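Local coordinates for alpha,alpha-trehalose-phosphate synthase (UDP-forming) (Burkholderia multivorans, PDB 5UOF), which belongs to glycosyltransferase family 20 and has the GT-B architecture, two Rossmann-like domains facing each other across a cleft, at residues A[319-324]-A[343-348]; A[286-291]-A[329-334]; A[135-140]-A[451-456]; A[160-165]-A[233-238]. All coordinates share one frame; numbering follows the deposited sequence. Where two conformers were deposited one is given.

Contact 1 of 4, residues A[319-324]-A[343-348]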
# COMPACT_ATOMS: atom_id res chain seq x y z
N ARG A 319 -20.65 8.24 6.93
CA ARG A 319 -20.42 8.06 5.50
C ARG A 319 -20.52 6.59 5.11
O ARG A 319 -21.18 6.24 4.12
CB ARG A 319 -19.06 8.64 5.11
N ILE A 320 -19.87 5.72 5.88
CA ILE A 320 -19.91 4.30 5.57
C ILE A 320 -21.32 3.76 5.75
O ILE A 320 -21.81 2.97 4.93
CB ILE A 320 -18.89 3.54 6.44
CG1 ILE A 320 -17.47 3.94 6.02
CG2 ILE A 320 -19.09 2.03 6.32
CD1 ILE A 320 -16.41 3.30 6.86
N ARG A 321 -21.99 4.17 6.82
CA ARG A 321 -23.36 3.70 7.05
C ARG A 321 -24.28 4.12 5.91
O ARG A 321 -25.07 3.30 5.42
CB ARG A 321 -23.87 4.24 8.39
CG ARG A 321 -25.30 3.84 8.69
CD ARG A 321 -25.66 4.15 10.13
NE ARG A 321 -27.06 3.82 10.38
CZ ARG A 321 -27.61 3.71 11.59
NH1 ARG A 321 -26.87 3.91 12.68
NH2 ARG A 321 -28.90 3.40 11.70
N GLU A 322 -24.16 5.36 5.43
CA GLU A 322 -25.00 5.80 4.33
C GLU A 322 -24.73 4.97 3.07
O GLU A 322 -25.67 4.57 2.37
CB GLU A 322 -24.76 7.29 4.04
CG GLU A 322 -25.38 7.75 2.73
CD GLU A 322 -25.50 9.26 2.63
OE1 GLU A 322 -25.70 9.91 3.67
OE2 GLU A 322 -25.41 9.78 1.50
N THR A 323 -23.45 4.71 2.79
CA THR A 323 -23.10 3.91 1.62
C THR A 323 -23.70 2.51 1.72
O THR A 323 -24.26 2.01 0.74
CB THR A 323 -21.58 3.84 1.48
OG1 THR A 323 -21.06 5.15 1.26
CG2 THR A 323 -21.21 2.96 0.33
N LEU A 324 -23.61 1.88 2.91
CA LEU A 324 -24.09 0.51 3.07
C LEU A 324 -25.61 0.45 3.04
O LEU A 324 -26.19 -0.51 2.53
CB LEU A 324 -23.58 -0.09 4.37
CG LEU A 324 -22.08 -0.33 4.45
CD1 LEU A 324 -21.75 -0.98 5.79
CD2 LEU A 324 -21.63 -1.23 3.29
N ILE A 343 -30.85 -9.08 2.45
CA ILE A 343 -29.80 -8.57 3.34
C ILE A 343 -30.48 -7.88 4.51
O ILE A 343 -31.14 -6.85 4.34
CB ILE A 343 -28.84 -7.61 2.64
CG1 ILE A 343 -28.08 -8.33 1.52
CG2 ILE A 343 -27.82 -7.06 3.67
CD1 ILE A 343 -27.08 -7.40 0.79
N GLN A 344 -30.34 -8.47 5.70
CA GLN A 344 -30.73 -7.80 6.94
C GLN A 344 -29.50 -7.06 7.46
O GLN A 344 -28.51 -7.69 7.82
CB GLN A 344 -31.23 -8.80 7.98
CG GLN A 344 -32.43 -9.58 7.50
CD GLN A 344 -32.82 -10.68 8.47
OE1 GLN A 344 -32.90 -11.85 8.09
NE2 GLN A 344 -33.05 -10.30 9.73
N TYR A 345 -29.58 -5.73 7.49
CA TYR A 345 -28.44 -4.90 7.87
C TYR A 345 -28.82 -4.18 9.16
O TYR A 345 -29.71 -3.31 9.16
CB TYR A 345 -28.07 -3.94 6.74
CG TYR A 345 -27.07 -2.90 7.13
CD1 TYR A 345 -26.00 -3.20 7.96
CD2 TYR A 345 -27.21 -1.59 6.68
CE1 TYR A 345 -25.10 -2.23 8.34
CE2 TYR A 345 -26.31 -0.62 7.05
CZ TYR A 345 -25.26 -0.95 7.87
OH TYR A 345 -24.38 0.02 8.24
N LEU A 346 -28.16 -4.56 10.25
CA LEU A 346 -28.57 -4.20 11.61
C LEU A 346 -27.47 -3.37 12.25
O LEU A 346 -26.40 -3.89 12.57
CB LEU A 346 -28.84 -5.46 12.42
CG LEU A 346 -30.04 -6.26 11.89
CD1 LEU A 346 -30.03 -7.69 12.44
CD2 LEU A 346 -31.33 -5.53 12.27
N ASN A 347 -27.75 -2.08 12.45
CA ASN A 347 -26.82 -1.15 13.10
C ASN A 347 -27.08 -1.19 14.61
O ASN A 347 -27.55 -0.23 15.22
CB ASN A 347 -27.01 0.25 12.54
CG ASN A 347 -26.62 0.35 11.08
OD1 ASN A 347 -27.46 0.55 10.20
ND2 ASN A 347 -25.33 0.21 10.81
N ARG A 348 -26.76 -2.34 15.20
CA ARG A 348 -27.21 -2.68 16.54
C ARG A 348 -26.11 -3.43 17.29
O ARG A 348 -25.31 -4.16 16.70
CB ARG A 348 -28.45 -3.60 16.53
CG ARG A 348 -29.59 -3.14 15.64
CD ARG A 348 -30.44 -2.09 16.34
NE ARG A 348 -31.48 -1.57 15.45
CZ ARG A 348 -31.44 -0.37 14.89
NH1 ARG A 348 -30.42 0.45 15.13
NH2 ARG A 348 -32.42 0.01 14.08
O HOH W 1 -27.97 2.45 15.22
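The side-chain amide of Asn347 stacks, slightly tilted, on the guanidinium of Arg321 instead of bonding to it. The two planes are 22° apart, and OD1 of Asn347 sits above one guanidinium face, offset toward the rim. NE of Arg321 and OD1 of Asn347 are 3.3 Å apart, yet the angle is too poor for a hydrogen bond. Arg321 spends its N-H groups elsewhere: NE forms a salt bridge with Glu325, and NH1 bonds to Tyr317 OH. A water 3.1 Å from Arg321 NH1 accepts from it and donates to the backbone O of Asn347 at 2.7 Å. The contact lies within a beta-alpha-beta unit, where helix 314-335 leads from strand 301-306 to the edge strand 343-346 of the parallel sheet. Just past that strand, Asn347 centres an inverse gamma turn. Its ND2 reaches back to Tyr345 OH at 2.7 Å, with the acceptor in the amide plane and a nearly straight bond (169°), which fixes the flip of the amide. CG of Tyr345 is anti to the backbone N (chi1 170°), carrying the ring toward the helix; there CB of Leu324 packs at 3.9 Å from CE2 of Tyr345, and CD1 of Leu324 lies 3.7 Å from Tyr345 OH.

Contact 2 of 4, residues A[286-291]-A[329-334]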
# COMPACT_ATOMS: atom_id res chain seq x y z
N ALA A 286 -20.76 -8.97 -3.38
CA ALA A 286 -20.48 -10.36 -3.71
C ALA A 286 -21.66 -11.26 -3.39
O ALA A 286 -21.91 -12.24 -4.10
CB ALA A 286 -19.23 -10.84 -2.99
N PHE A 287 -22.41 -10.96 -2.32
CA PHE A 287 -23.63 -11.71 -2.04
C PHE A 287 -24.66 -11.48 -3.15
O PHE A 287 -25.33 -12.42 -3.59
CB PHE A 287 -24.19 -11.29 -0.68
CG PHE A 287 -25.39 -12.07 -0.24
CD1 PHE A 287 -25.28 -13.41 0.09
CD2 PHE A 287 -26.63 -11.45 -0.13
CE1 PHE A 287 -26.41 -14.13 0.51
CE2 PHE A 287 -27.75 -12.16 0.29
CZ PHE A 287 -27.64 -13.50 0.60
N GLU A 288 -24.79 -10.23 -3.60
CA GLU A 288 -25.65 -9.92 -4.73
C GLU A 288 -25.25 -10.72 -5.96
O GLU A 288 -26.10 -11.32 -6.63
CB GLU A 288 -25.57 -8.42 -5.03
CG GLU A 288 -26.34 -8.00 -6.27
CD GLU A 288 -26.00 -6.59 -6.72
OE1 GLU A 288 -25.02 -6.00 -6.19
OE2 GLU A 288 -26.70 -6.08 -7.61
N ARG A 289 -23.95 -10.75 -6.26
CA ARG A 289 -23.45 -11.47 -7.42
C ARG A 289 -23.75 -12.96 -7.31
O ARG A 289 -24.12 -13.60 -8.29
CB ARG A 289 -21.95 -11.23 -7.58
CG ARG A 289 -21.34 -11.81 -8.83
CD ARG A 289 -19.97 -11.18 -9.12
NE ARG A 289 -20.05 -9.76 -9.44
CZ ARG A 289 -19.04 -9.03 -9.92
NH1 ARG A 289 -17.86 -9.59 -10.14
NH2 ARG A 289 -19.21 -7.74 -10.18
N MET A 290 -23.61 -13.53 -6.11
CA MET A 290 -23.95 -14.93 -5.95
C MET A 290 -25.42 -15.19 -6.26
O MET A 290 -25.76 -16.16 -6.94
CB MET A 290 -23.60 -15.40 -4.54
CG MET A 290 -23.58 -16.91 -4.41
SD MET A 290 -24.15 -17.42 -2.79
CE MET A 290 -25.89 -17.00 -2.89
N LEU A 291 -26.31 -14.32 -5.76
CA LEU A 291 -27.74 -14.51 -6.01
C LEU A 291 -28.07 -14.37 -7.49
O LEU A 291 -29.00 -15.02 -7.98
CB LEU A 291 -28.55 -13.51 -5.20
CG LEU A 291 -28.49 -13.66 -3.68
CD1 LEU A 291 -29.26 -12.51 -3.06
CD2 LEU A 291 -29.09 -15.01 -3.25
N GLY A 329 -30.24 -1.27 0.28
CA GLY A 329 -31.47 -0.87 -0.36
C GLY A 329 -31.54 -1.30 -1.82
O GLY A 329 -32.58 -1.75 -2.30
N ARG A 330 -30.42 -1.16 -2.54
CA ARG A 330 -30.41 -1.55 -3.94
C ARG A 330 -30.54 -3.07 -4.09
O ARG A 330 -31.32 -3.56 -4.92
CB ARG A 330 -29.14 -1.06 -4.62
CG ARG A 330 -29.09 -1.33 -6.11
CD ARG A 330 -27.77 -0.87 -6.70
NE ARG A 330 -26.64 -1.51 -6.04
CZ ARG A 330 -26.28 -2.76 -6.26
NH1 ARG A 330 -26.96 -3.49 -7.14
NH2 ARG A 330 -25.24 -3.28 -5.61
N ILE A 331 -29.79 -3.82 -3.29
CA ILE A 331 -29.78 -5.28 -3.43
C ILE A 331 -31.11 -5.87 -2.98
O ILE A 331 -31.65 -6.78 -3.63
CB ILE A 331 -28.58 -5.87 -2.66
CG1 ILE A 331 -27.27 -5.41 -3.31
CG2 ILE A 331 -28.65 -7.38 -2.60
CD1 ILE A 331 -26.02 -5.67 -2.44
N ASN A 332 -31.67 -5.37 -1.88
CA ASN A 332 -33.00 -5.81 -1.49
C ASN A 332 -34.04 -5.40 -2.52
O ASN A 332 -34.96 -6.17 -2.83
CB ASN A 332 -33.33 -5.28 -0.09
CG ASN A 332 -32.51 -5.99 0.99
OD1 ASN A 332 -32.11 -7.15 0.81
ND2 ASN A 332 -32.21 -5.29 2.09
N GLY A 333 -33.91 -4.21 -3.11
CA GLY A 333 -34.84 -3.83 -4.16
C GLY A 333 -34.77 -4.77 -5.34
O GLY A 333 -35.79 -5.05 -5.99
N ARG A 334 -33.57 -5.28 -5.63
CA ARG A 334 -33.39 -6.16 -6.78
C ARG A 334 -34.01 -7.53 -6.55
O ARG A 334 -34.68 -8.07 -7.44
CB ARG A 334 -31.90 -6.30 -7.10
CG ARG A 334 -31.61 -7.16 -8.33
CD ARG A 334 -30.13 -7.15 -8.69
NE ARG A 334 -29.91 -8.02 -9.85
CZ ARG A 334 -28.72 -8.41 -10.29
NH1 ARG A 334 -27.62 -8.03 -9.67
NH2 ARG A 334 -28.65 -9.21 -11.35
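Glu288 keeps CG anti to its own N (chi1 175°) and extends its chain straight across to helix 329-334, while the bend of Arg330 at chi3 turns its guanidinium back onto the carboxylate. The grip is end-on and two-toothed: NH1 of Arg330 donates to OE2 of Glu288 at 2.6 Å, and NH2 of Arg330 to OE1 of Glu288 at 2.8 Å. Both oxygens lie in the guanidinium plane and are met on their syn sides, though well out of the carboxylate plane; the two flat groups are 40° apart, a twisted pair and not a coplanar one. Arg334, extended from CG to NE, adds a third bond from NH1 to OE2 of Glu288 at 3.0 Å. It comes from the anti side, and through the opposite face of the carboxylate plane from Arg330 NH1. The helices carrying this salt-bridge network, 280-293 and 314-335, are successive crossovers of the Rossmann-like C-terminal domain; their segments run almost parallel at 13°, with axes 10.7 Å apart. Ile331 packs alongside the acid, its CD1 3.8 Å from CB of Glu288 and its CG1 3.7 Å from the carboxylate OE1 of Glu288. Glu288 itself is buried, and two cations at its head would be expected to keep it ionised. NH2 of Arg330 has a second acidic partner in Glu327.

Contact 3 of 4, residues A[135-140]-A[451-456]. With EDO (1,2-ethanediol), chain Q.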
# COMPACT_ATOMS: atom_id res chain seq x y z
N LEU A 135 7.41 -5.25 35.20
CA LEU A 135 7.35 -5.56 33.78
C LEU A 135 6.21 -4.76 33.15
O LEU A 135 5.06 -4.86 33.59
CB LEU A 135 7.12 -7.06 33.58
CG LEU A 135 8.06 -7.97 34.37
CD1 LEU A 135 7.62 -9.43 34.27
CD2 LEU A 135 9.50 -7.82 33.90
N ILE A 136 6.52 -3.97 32.12
CA ILE A 136 5.57 -3.04 31.53
C ILE A 136 5.17 -3.56 30.16
O ILE A 136 6.03 -3.86 29.33
CB ILE A 136 6.16 -1.63 31.43
CG1 ILE A 136 6.70 -1.21 32.81
CG2 ILE A 136 5.11 -0.64 30.95
CD1 ILE A 136 7.35 0.17 32.80
N TRP A 137 3.85 -3.63 29.91
CA TRP A 137 3.29 -4.16 28.66
C TRP A 137 2.34 -3.12 28.07
O TRP A 137 1.23 -2.93 28.59
CB TRP A 137 2.58 -5.48 28.92
CG TRP A 137 2.21 -6.22 27.65
CD1 TRP A 137 2.46 -5.84 26.37
CD2 TRP A 137 1.54 -7.48 27.58
NE1 TRP A 137 1.98 -6.78 25.49
CE2 TRP A 137 1.41 -7.80 26.21
CE3 TRP A 137 1.03 -8.37 28.54
CZ2 TRP A 137 0.79 -8.97 25.78
CZ3 TRP A 137 0.41 -9.54 28.10
CH2 TRP A 137 0.30 -9.82 26.74
N VAL A 138 2.76 -2.48 26.97
CA VAL A 138 2.03 -1.41 26.30
C VAL A 138 1.28 -1.97 25.10
O VAL A 138 1.85 -2.74 24.31
CB VAL A 138 2.99 -0.29 25.86
CG1 VAL A 138 2.23 0.85 25.18
CG2 VAL A 138 3.80 0.22 27.06
N HIS A 139 0.03 -1.56 24.92
CA HIS A 139 -0.84 -2.12 23.89
C HIS A 139 -1.23 -1.11 22.83
O HIS A 139 -1.87 -0.10 23.13
CB HIS A 139 -2.08 -2.75 24.51
CG HIS A 139 -1.77 -4.02 25.22
ND1 HIS A 139 -1.89 -5.25 24.60
CD2 HIS A 139 -1.24 -4.25 26.44
CE1 HIS A 139 -1.49 -6.19 25.44
NE2 HIS A 139 -1.08 -5.61 26.56
N ASP A 140 -0.82 -1.39 21.59
CA ASP A 140 -1.39 -0.89 20.34
C ASP A 140 -0.96 0.53 19.96
O ASP A 140 -0.24 1.21 20.69
CB ASP A 140 -2.92 -0.97 20.38
CG ASP A 140 -3.50 -1.39 19.03
OD1 ASP A 140 -2.70 -1.74 18.12
OD2 ASP A 140 -4.74 -1.35 18.86
N SER A 451 -4.51 -17.99 26.03
CA SER A 451 -3.46 -18.07 27.03
C SER A 451 -2.07 -18.13 26.41
O SER A 451 -1.09 -17.76 27.07
CB SER A 451 -3.68 -19.28 27.94
OG SER A 451 -3.28 -20.48 27.31
N VAL A 452 -1.96 -18.58 25.16
CA VAL A 452 -0.65 -18.63 24.51
C VAL A 452 -0.11 -17.22 24.30
O VAL A 452 1.05 -16.94 24.60
CB VAL A 452 -0.73 -19.43 23.19
CG1 VAL A 452 0.64 -19.45 22.50
CG2 VAL A 452 -1.22 -20.86 23.49
N TRP A 453 -0.94 -16.31 23.79
CA TRP A 453 -0.55 -14.91 23.66
C TRP A 453 -0.06 -14.35 24.98
O TRP A 453 1.04 -13.81 25.09
CB TRP A 453 -1.74 -14.10 23.13
CG TRP A 453 -1.56 -12.62 23.03
CD1 TRP A 453 -0.86 -11.94 22.06
CD2 TRP A 453 -2.16 -11.62 23.87
NE1 TRP A 453 -0.97 -10.58 22.28
CE2 TRP A 453 -1.78 -10.36 23.36
CE3 TRP A 453 -2.99 -11.67 24.99
CZ2 TRP A 453 -2.18 -9.17 23.95
CZ3 TRP A 453 -3.39 -10.49 25.57
CH2 TRP A 453 -2.99 -9.25 25.05
N ARG A 454 -0.89 -14.48 26.02
CA ARG A 454 -0.56 -13.93 27.32
C ARG A 454 0.72 -14.55 27.87
O ARG A 454 1.66 -13.84 28.27
CB ARG A 454 -1.73 -14.16 28.27
CG ARG A 454 -1.37 -13.96 29.71
CD ARG A 454 -2.60 -14.06 30.60
NE ARG A 454 -3.11 -15.42 30.71
CZ ARG A 454 -4.25 -15.83 30.18
NH1 ARG A 454 -5.01 -15.00 29.47
NH2 ARG A 454 -4.64 -17.09 30.34
N ASP A 455 0.79 -15.88 27.88
CA ASP A 455 1.87 -16.57 28.57
C ASP A 455 3.20 -16.39 27.85
O ASP A 455 4.24 -16.20 28.50
CB ASP A 455 1.56 -18.06 28.69
CG ASP A 455 0.48 -18.34 29.72
OD1 ASP A 455 0.25 -17.48 30.61
OD2 ASP A 455 -0.13 -19.42 29.64
N THR A 456 3.21 -16.45 26.51
CA THR A 456 4.47 -16.33 25.79
C THR A 456 5.00 -14.90 25.82
O THR A 456 6.21 -14.67 25.93
CB THR A 456 4.31 -16.82 24.34
OG1 THR A 456 3.29 -16.06 23.69
CG2 THR A 456 3.91 -18.29 24.33
C1 EDO Q . 1.87 -15.76 33.39
O1 EDO Q . 2.21 -16.61 32.28
C2 EDO Q . 0.57 -15.03 33.11
O2 EDO Q . -0.56 -15.80 33.54
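Trp137 and Arg454 have the nearest CA atoms of strand 135-139 and helix 451-456, 10.6 Å apart, and the two segment axes run at 135° to each other with a closest approach of 12.6 Å. That gap is bridged by large rings. Trp453, with CG anti to the backbone N (chi1 176°), swings its indole out from the side of the helix toward the strand, and CZ2 and CH2 of Trp137 lie over one of its faces. CZ2 of Trp137 is 3.5 Å from CZ2 of Trp453; the six-membered rings are tilted 43° to each other, an oblique meeting that is neither a stack nor edge-to-face. His139 approaches Trp453 head-on from the strand and meets it rim to rim, its CE1 3.4 Å from CZ2 of Trp453. NE2 of His139 also stands 3.2 Å above the five-membered ring of Trp137, so the three rings form one aromatic cluster. Phe162 extends it with an edge-to-face contact on Trp453, and Phe457 stacks on Trp137. The helix belongs to the long C-terminal element 450-472, which in GT-B fashion returns to pack on the N-terminal domain. His139 ND1 and the Arg454 guanidinium find partners outside the two segments: the first His164 NE2, the second Tyr238 OH and Gly35 O. A 1,2-ethanediol, probably from the crystallisation liquor, donates from O1 to Asp455 OD1 at 2.7 Å. No hydrogen bond joins the two segments, which are probably held together here mainly by ring packing and dispersion.

Contact 4 of 4, residues A[160-165]-A[233-238]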
# COMPACT_ATOMS: atom_id res chain seq x y z
N GLY A 160 7.53 -4.06 26.98
CA GLY A 160 7.11 -4.72 25.76
C GLY A 160 5.99 -3.97 25.09
O GLY A 160 5.19 -3.29 25.73
N PHE A 161 5.92 -4.11 23.76
CA PHE A 161 4.87 -3.51 22.96
C PHE A 161 4.19 -4.62 22.19
O PHE A 161 4.85 -5.54 21.70
CB PHE A 161 5.45 -2.47 21.96
CG PHE A 161 4.41 -1.76 21.12
CD1 PHE A 161 3.52 -0.86 21.71
CD2 PHE A 161 4.35 -1.96 19.74
CE1 PHE A 161 2.57 -0.19 20.94
CE2 PHE A 161 3.39 -1.29 18.97
CZ PHE A 161 2.51 -0.41 19.56
N PHE A 162 2.86 -4.57 22.10
CA PHE A 162 2.14 -5.45 21.19
C PHE A 162 1.25 -4.61 20.28
O PHE A 162 0.40 -3.85 20.75
CB PHE A 162 1.29 -6.50 21.91
CG PHE A 162 0.69 -7.50 20.95
CD1 PHE A 162 1.47 -8.51 20.44
CD2 PHE A 162 -0.62 -7.36 20.49
CE1 PHE A 162 0.96 -9.41 19.51
CE2 PHE A 162 -1.14 -8.26 19.57
CZ PHE A 162 -0.35 -9.29 19.08
N LEU A 163 1.47 -4.75 18.97
CA LEU A 163 0.67 -4.07 17.96
C LEU A 163 -0.50 -4.97 17.56
O LEU A 163 -0.29 -6.08 17.06
CB LEU A 163 1.53 -3.74 16.74
CG LEU A 163 0.85 -2.86 15.70
CD1 LEU A 163 0.65 -1.43 16.28
CD2 LEU A 163 1.71 -2.83 14.43
N HIS A 164 -1.73 -4.49 17.78
CA HIS A 164 -2.90 -5.30 17.46
C HIS A 164 -3.33 -5.19 16.00
O HIS A 164 -4.05 -6.06 15.51
CB HIS A 164 -4.07 -4.91 18.36
CG HIS A 164 -3.84 -5.21 19.81
ND1 HIS A 164 -4.59 -6.15 20.49
CD2 HIS A 164 -2.94 -4.73 20.69
CE1 HIS A 164 -4.16 -6.22 21.74
NE2 HIS A 164 -3.17 -5.36 21.89
N ILE A 165 -2.90 -4.14 15.30
CA ILE A 165 -3.25 -3.92 13.90
C ILE A 165 -2.08 -4.37 13.04
O ILE A 165 -1.02 -4.73 13.58
CB ILE A 165 -3.61 -2.44 13.67
CG1 ILE A 165 -2.41 -1.53 13.94
CG2 ILE A 165 -4.78 -2.04 14.58
CD1 ILE A 165 -2.63 -0.12 13.46
N TYR A 233 2.97 -12.90 18.00
CA TYR A 233 2.15 -13.50 19.06
C TYR A 233 0.70 -13.39 18.62
O TYR A 233 -0.02 -12.49 19.09
CB TYR A 233 2.34 -12.80 20.41
CG TYR A 233 3.77 -12.55 20.86
CD1 TYR A 233 4.51 -11.50 20.35
CD2 TYR A 233 4.37 -13.35 21.84
CE1 TYR A 233 5.81 -11.26 20.77
CE2 TYR A 233 5.66 -13.11 22.28
CZ TYR A 233 6.38 -12.06 21.74
OH TYR A 233 7.66 -11.82 22.15
N PRO A 234 0.25 -14.22 17.68
CA PRO A 234 -1.14 -14.10 17.19
C PRO A 234 -2.15 -14.30 18.32
O PRO A 234 -2.08 -15.28 19.07
CB PRO A 234 -1.24 -15.22 16.14
CG PRO A 234 -0.07 -16.14 16.41
CD PRO A 234 1.01 -15.25 16.96
N ILE A 235 -3.09 -13.37 18.43
CA ILE A 235 -4.08 -13.40 19.51
C ILE A 235 -5.17 -14.42 19.17
O ILE A 235 -5.77 -14.36 18.09
CB ILE A 235 -4.70 -12.01 19.73
CG1 ILE A 235 -3.64 -11.03 20.25
CG2 ILE A 235 -5.87 -12.09 20.72
CD1 ILE A 235 -4.21 -9.66 20.63
N GLY A 236 -5.44 -15.33 20.10
CA GLY A 236 -6.48 -16.32 19.92
C GLY A 236 -7.67 -16.08 20.82
O GLY A 236 -7.89 -14.98 21.36
N VAL A 237 -8.47 -17.13 20.99
CA VAL A 237 -9.69 -17.08 21.80
C VAL A 237 -9.68 -18.29 22.72
O VAL A 237 -8.70 -19.04 22.78
CB VAL A 237 -10.95 -17.07 20.92
CG1 VAL A 237 -10.94 -15.87 19.99
CG2 VAL A 237 -11.05 -18.38 20.12
N TYR A 238 -10.77 -18.49 23.47
CA TYR A 238 -10.95 -19.74 24.22
C TYR A 238 -12.06 -20.52 23.54
O TYR A 238 -13.25 -20.33 23.86
CB TYR A 238 -11.27 -19.47 25.69
CG TYR A 238 -10.10 -18.94 26.49
CD1 TYR A 238 -8.96 -19.71 26.68
CD2 TYR A 238 -10.14 -17.68 27.07
CE1 TYR A 238 -7.88 -19.23 27.42
CE2 TYR A 238 -9.08 -17.19 27.80
CZ TYR A 238 -7.95 -17.97 27.98
OH TYR A 238 -6.88 -17.51 28.72
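Apolar packing centres on Ile235, whose CD1 rests against two rings of segment 160-165 where they meet. It lies 3.5 Å from CE2 of Phe162 and also 3.5 Å from ND1 of His164, obliquely to both rings. CG1 of Ile235 is anti to the carbonyl carbon (chi1 -66°), which directs the ethyl branch toward them. Beside it, Phe162 and Tyr233 run alongside each other, pointing opposite ways, and CE1 of Phe162 comes 3.8 Å from CB of Tyr233. Within segment 160-165 the rings are in contact themselves: CD2 of Phe162 stands 3.4 Å above one face of His164, offset toward the rim. The closest approach across the two segments is weakly polar, the carbonyl O of Tyr233 at 3.2 Å from CZ of Phe162. Direct hydrogen bonds are absent, but Gln195 joins the two segments through both ends of its amide, its OE1 accepting from Ile235 N and its NE2 donating to His164 O. Farther out, Tyr233 OH is bonded to Asp460. Phe162 lies on parallel strand 159-162, and segment 233-238 leaves strand 226-232 for helix 239-248, with Tyr238 at its N-cap. This packing of residues following two parallel strands, close to the centre of the molecule, belongs to the Rossmann-like N-terminal domain of the GT-B fold.

Overall arrangement
From the N terminus, contact 3 opens first, at strand 135-139, and closes last, at helix 450-472, so all the others nest inside its loop. Contact 4 follows on the neighbouring strand 159-162 and is complete by residue 238; contacts 3 and 4 touch, both reach the N-terminal sheet, and contact 4 packs on the helix that contact 3 uses. Contacts 2 and 1 come later, in the C-terminal domain, and cross: 286-291, 319-324, 329-334, 343-348. Both use helix 314-335, and Ile343 touches Ile331 and Phe287, joining them. The two pairs lie far apart, centres of contacts 1 and 3 about 35 Å from each other, one pair in each half of the fold.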